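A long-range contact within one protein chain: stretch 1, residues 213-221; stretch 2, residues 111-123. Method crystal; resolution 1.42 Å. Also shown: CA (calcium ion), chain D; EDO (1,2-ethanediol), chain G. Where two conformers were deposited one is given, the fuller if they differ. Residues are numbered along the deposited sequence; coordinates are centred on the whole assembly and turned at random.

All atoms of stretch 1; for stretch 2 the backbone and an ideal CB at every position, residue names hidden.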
# COMPACT_ATOMS: atom_id res chain seq x y z
N ASP A 213 13.02 -9.76 -6.27
CA ASP A 213 12.41 -8.77 -7.16
C ASP A 213 11.75 -7.62 -6.40
O ASP A 213 11.80 -6.49 -6.87
CB ASP A 213 11.41 -9.40 -8.13
CG ASP A 213 12.06 -10.14 -9.28
OD1 ASP A 213 13.31 -10.23 -9.33
OD2 ASP A 213 11.32 -10.67 -10.13
N LEU A 214 11.13 -7.89 -5.25
CA LEU A 214 10.59 -6.80 -4.43
C LEU A 214 11.68 -5.80 -4.09
O LEU A 214 11.46 -4.58 -4.19
CB LEU A 214 9.89 -7.29 -3.17
CG LEU A 214 9.28 -6.20 -2.28
CD1 LEU A 214 8.04 -6.78 -1.59
CD2 LEU A 214 10.23 -5.64 -1.27
N LEU A 215 12.87 -6.28 -3.72
CA LEU A 215 13.96 -5.37 -3.38
C LEU A 215 14.50 -4.66 -4.61
O LEU A 215 14.83 -3.48 -4.52
CB LEU A 215 15.09 -6.12 -2.69
CG LEU A 215 14.79 -6.67 -1.31
CD1 LEU A 215 16.06 -7.28 -0.68
CD2 LEU A 215 14.17 -5.64 -0.36
N ASP A 216 14.57 -5.33 -5.76
CA ASP A 216 14.92 -4.62 -6.99
C ASP A 216 14.01 -3.43 -7.22
O ASP A 216 14.45 -2.31 -7.57
CB ASP A 216 14.87 -5.50 -8.22
CG ASP A 216 15.91 -6.60 -8.22
OD1 ASP A 216 17.12 -6.32 -8.01
OD2 ASP A 216 15.50 -7.75 -8.45
N GLU A 217 12.71 -3.66 -7.06
CA GLU A 217 11.76 -2.59 -7.29
C GLU A 217 11.95 -1.44 -6.30
O GLU A 217 11.99 -0.28 -6.71
CB GLU A 217 10.32 -3.11 -7.26
CG GLU A 217 9.31 -2.08 -7.80
CD GLU A 217 9.59 -1.72 -9.26
OE1 GLU A 217 9.69 -2.65 -10.09
OE2 GLU A 217 9.77 -0.51 -9.56
N MET A 218 12.09 -1.77 -5.02
CA MET A 218 12.30 -0.74 -4.04
C MET A 218 13.53 0.06 -4.41
O MET A 218 13.53 1.27 -4.28
CB MET A 218 12.45 -1.30 -2.62
CG MET A 218 11.32 -2.21 -2.13
SD MET A 218 9.68 -1.48 -2.10
CE MET A 218 9.01 -2.11 -3.63
N GLN A 219 14.60 -0.63 -4.82
CA GLN A 219 15.86 0.06 -5.08
C GLN A 219 15.72 1.08 -6.19
O GLN A 219 16.41 2.11 -6.17
CB GLN A 219 16.96 -0.94 -5.42
CG GLN A 219 18.30 -0.65 -4.72
CD GLN A 219 19.08 0.54 -5.28
OE1 GLN A 219 19.22 0.71 -6.50
NE2 GLN A 219 19.59 1.38 -4.39
N PHE A 220 14.82 0.83 -7.13
CA PHE A 220 14.63 1.77 -8.22
C PHE A 220 14.24 3.14 -7.68
O PHE A 220 14.63 4.18 -8.22
CB PHE A 220 13.58 1.32 -9.22
CG PHE A 220 13.64 2.09 -10.49
CD1 PHE A 220 14.54 1.74 -11.48
CD2 PHE A 220 12.87 3.23 -10.66
CE1 PHE A 220 14.63 2.48 -12.66
CE2 PHE A 220 12.96 3.97 -11.85
CZ PHE A 220 13.86 3.60 -12.83
N ASN A 221 13.44 3.15 -6.62
CA ASN A 221 13.07 4.39 -5.96
C ASN A 221 14.11 4.82 -4.91
O ASN A 221 14.38 5.99 -4.79
CB ASN A 221 11.66 4.32 -5.36
CG ASN A 221 11.11 5.70 -5.03
OD1 ASN A 221 10.63 6.39 -5.93
ND2 ASN A 221 11.20 6.12 -3.78
N UNK A 111 0.13 -6.32 -7.93
CA UNK A 111 0.25 -5.17 -7.05
C UNK A 111 1.69 -4.67 -6.99
O UNK A 111 1.95 -3.46 -6.99
CB UNK A 111 -0.25 -5.52 -5.65
N UNK A 112 2.65 -5.60 -6.92
CA UNK A 112 4.05 -5.22 -6.94
C UNK A 112 4.49 -4.73 -8.31
O UNK A 112 5.24 -3.74 -8.41
CB UNK A 112 4.92 -6.40 -6.51
N UNK A 113 4.02 -5.38 -9.36
CA UNK A 113 4.39 -5.02 -10.72
C UNK A 113 3.86 -3.63 -11.09
O UNK A 113 4.40 -2.99 -12.00
CB UNK A 113 3.86 -6.07 -11.70
N UNK A 114 2.82 -3.15 -10.41
CA UNK A 114 2.32 -1.81 -10.67
C UNK A 114 3.41 -0.76 -10.51
O UNK A 114 3.42 0.26 -11.23
CB UNK A 114 1.15 -1.49 -9.74
N UNK A 115 4.33 -0.98 -9.57
CA UNK A 115 5.41 -0.05 -9.32
C UNK A 115 6.35 0.05 -10.53
O UNK A 115 6.84 1.15 -10.86
CB UNK A 115 6.19 -0.48 -8.07
N UNK A 116 6.58 -1.08 -11.20
CA UNK A 116 7.36 -1.08 -12.43
C UNK A 116 6.73 -0.15 -13.48
O UNK A 116 7.42 0.66 -14.09
CB UNK A 116 7.48 -2.50 -12.98
N UNK A 117 5.41 -0.22 -13.65
CA UNK A 117 4.73 0.65 -14.58
C UNK A 117 4.86 2.14 -14.19
O UNK A 117 4.84 3.02 -15.05
CB UNK A 117 3.26 0.25 -14.66
N UNK A 118 5.01 2.43 -12.90
CA UNK A 118 5.17 3.80 -12.44
C UNK A 118 6.59 4.37 -12.59
O UNK A 118 6.86 5.53 -12.22
CB UNK A 118 4.75 3.88 -10.97
N UNK A 119 7.53 3.56 -13.08
CA UNK A 119 8.92 4.00 -13.10
C UNK A 119 9.15 5.11 -14.10
O UNK A 119 8.62 5.08 -15.21
CB UNK A 119 9.84 2.82 -13.42
N UNK A 120 9.97 6.06 -13.68
CA UNK A 120 10.43 7.18 -14.52
C UNK A 120 11.82 6.89 -15.05
O UNK A 120 12.51 6.00 -14.57
CB UNK A 120 10.43 8.49 -13.74
N UNK A 121 12.24 7.69 -16.03
CA UNK A 121 13.62 7.69 -16.52
C UNK A 121 14.05 6.38 -17.13
O UNK A 121 15.24 6.06 -17.14
CB UNK A 121 14.58 8.04 -15.38
N UNK A 122 13.11 5.59 -17.64
CA UNK A 122 13.50 4.41 -18.39
C UNK A 122 12.40 3.91 -19.31
O UNK A 122 11.21 4.12 -19.06
CB UNK A 122 13.91 3.29 -17.43
N UNK A 123 12.81 3.25 -20.40
CA UNK A 123 11.78 2.71 -21.27
C UNK A 123 11.07 1.57 -20.57
O UNK A 123 11.64 0.85 -19.75
CB UNK A 123 12.38 2.24 -22.60
CA CA D . 15.63 -9.96 -9.04
C1 EDO G . 3.51 -10.28 -14.02
O1 EDO G . 3.34 -9.30 -15.06
C2 EDO G . 3.08 -9.69 -12.68
O2 EDO G . 1.68 -9.34 -12.69

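Position 111 is helical, and its CB has nothing of stretch 1 within reach. Many residues would serve. It is A111.

Position 112 points its CB toward stretch 1, but the ideal CB has no atom of it within 5.5 Å. L214 and M218 offer an apolar surface across that gap. A long aliphatic side chain or methionine would suit. It is L112. Its CD2 lies 4.0 Å from L214 CB, and its CD1 lies 4.1 Å from M218 CE.

Positions 113 and 114 point away, so stretch 1 leaves them free. They are K113, whose NZ donates to 1,2-ethanediol O1 at 3.1 Å, and S114, whose OG donates to A111 O at 2.7 Å.

Position 115 points toward E217, and its ideal CB is 3.5 Å from E217 CG. Alanine, leucine or an aromatic could fit. It is F115 with chi1 m; the end of its side chain leads away from stretch 1.

Position 116 points sideways, its ideal CB 3.6 Å from E217 OE1. Small residues would fit, as would larger ones directed outward. It is Y116 with chi1 t, and its ring leads away.

Position 117 points away and is unconstrained by stretch 1. It is Y117. Position 118 points sideways beyond the helix, with no contact. It is Q118.

Position 119 has extended backbone angles (-69/140) and points toward stretch 1. Its ideal CB is 3.7 Å from F220 CE2 and 5.1 Å from E217 OE2. A carboxylate beside an aromatic face favours a long cationic side chain; lysine or arginine would suit, and arginine can use both oxygens. It is R119. NE donates to E217 OE2 at 2.9 Å, and NH2 donates to E217 OE1 at 2.8 Å, forming a salt bridge. The guanidinium also stacks flat on F220, planes at 13°, while CD sits over the ring face, 3.5 Å from its centroid.

Position 120 points sideways, and its ideal CB has nothing of stretch 1 within 5.5 Å; small or polar residues would do. It is T120. Its backbone O meets the F220 ring edge, 3.3 Å from CZ.

Position 121 has positive phi (63/26). Glycine or asparagine would be easy choices. It is A121, without close contact.

Position 122 points toward F220, its ideal CB 4.6 Å from CZ. An apolar or flexible side chain would suit. It is M122. SD lies 3.5 Å from F220 CE1 and accepts a weak hydrogen bond from R119 NH1 at 3.6 Å.

Position 123 is out of reach. It is P123.

Stretch 2 (111-123) ALKSFYYQRTAMP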
# COMPACT_ATOMS: atom_id res chain seq x y z
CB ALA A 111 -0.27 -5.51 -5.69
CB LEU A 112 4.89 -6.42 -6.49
CG LEU A 112 6.39 -6.19 -6.41
CD1 LEU A 112 6.76 -5.02 -5.51
CD2 LEU A 112 7.06 -7.46 -5.93
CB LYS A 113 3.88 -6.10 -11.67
CG LYS A 113 4.27 -5.98 -13.12
CD LYS A 113 5.76 -5.97 -13.37
CE LYS A 113 6.05 -6.07 -14.87
NZ LYS A 113 5.71 -7.38 -15.49
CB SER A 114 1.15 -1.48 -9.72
OG SER A 114 1.58 -1.22 -8.39
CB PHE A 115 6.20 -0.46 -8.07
CG PHE A 115 5.43 -0.25 -6.80
CD1 PHE A 115 4.54 -1.20 -6.32
CD2 PHE A 115 5.58 0.94 -6.08
CE1 PHE A 115 3.79 -0.96 -5.16
CE2 PHE A 115 4.85 1.17 -4.92
CZ PHE A 115 3.95 0.22 -4.48
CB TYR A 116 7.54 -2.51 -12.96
CG TYR A 116 7.99 -2.54 -14.41
CD1 TYR A 116 9.32 -2.34 -14.76
CD2 TYR A 116 7.07 -2.75 -15.42
CE1 TYR A 116 9.71 -2.34 -16.09
CE2 TYR A 116 7.46 -2.76 -16.75
CZ TYR A 116 8.78 -2.56 -17.07
OH TYR A 116 9.19 -2.56 -18.39
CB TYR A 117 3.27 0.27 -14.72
CG TYR A 117 3.06 -1.04 -15.45
CD1 TYR A 117 3.24 -1.11 -16.83
CD2 TYR A 117 2.65 -2.18 -14.78
CE1 TYR A 117 3.02 -2.28 -17.51
CE2 TYR A 117 2.46 -3.36 -15.45
CZ TYR A 117 2.64 -3.40 -16.82
OH TYR A 117 2.41 -4.60 -17.48
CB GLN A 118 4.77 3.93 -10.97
CG GLN A 118 3.30 3.65 -10.64
CD GLN A 118 2.36 4.72 -11.15
OE1 GLN A 118 1.71 4.54 -12.18
NE2 GLN A 118 2.23 5.81 -10.41
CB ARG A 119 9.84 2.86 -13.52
CG ARG A 119 10.06 1.78 -12.45
CD ARG A 119 11.14 0.84 -12.90
NE ARG A 119 11.22 -0.36 -12.06
CZ ARG A 119 12.08 -1.35 -12.28
NH1 ARG A 119 12.93 -1.25 -13.30
NH2 ARG A 119 12.09 -2.42 -11.49
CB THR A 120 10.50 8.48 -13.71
OG1 THR A 120 11.58 8.43 -12.76
CG2 THR A 120 9.17 8.74 -13.01
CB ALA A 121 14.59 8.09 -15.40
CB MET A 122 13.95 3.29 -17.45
CG MET A 122 12.84 2.52 -16.79
SD MET A 122 13.63 1.25 -15.82
CE MET A 122 13.64 -0.13 -16.95
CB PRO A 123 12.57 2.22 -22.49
CG PRO A 123 13.92 1.97 -21.98
CD PRO A 123 14.16 2.95 -20.88
O HOH W 1 7.52 -4.28 -10.01
O HOH W 2 15.87 -12.27 -9.47
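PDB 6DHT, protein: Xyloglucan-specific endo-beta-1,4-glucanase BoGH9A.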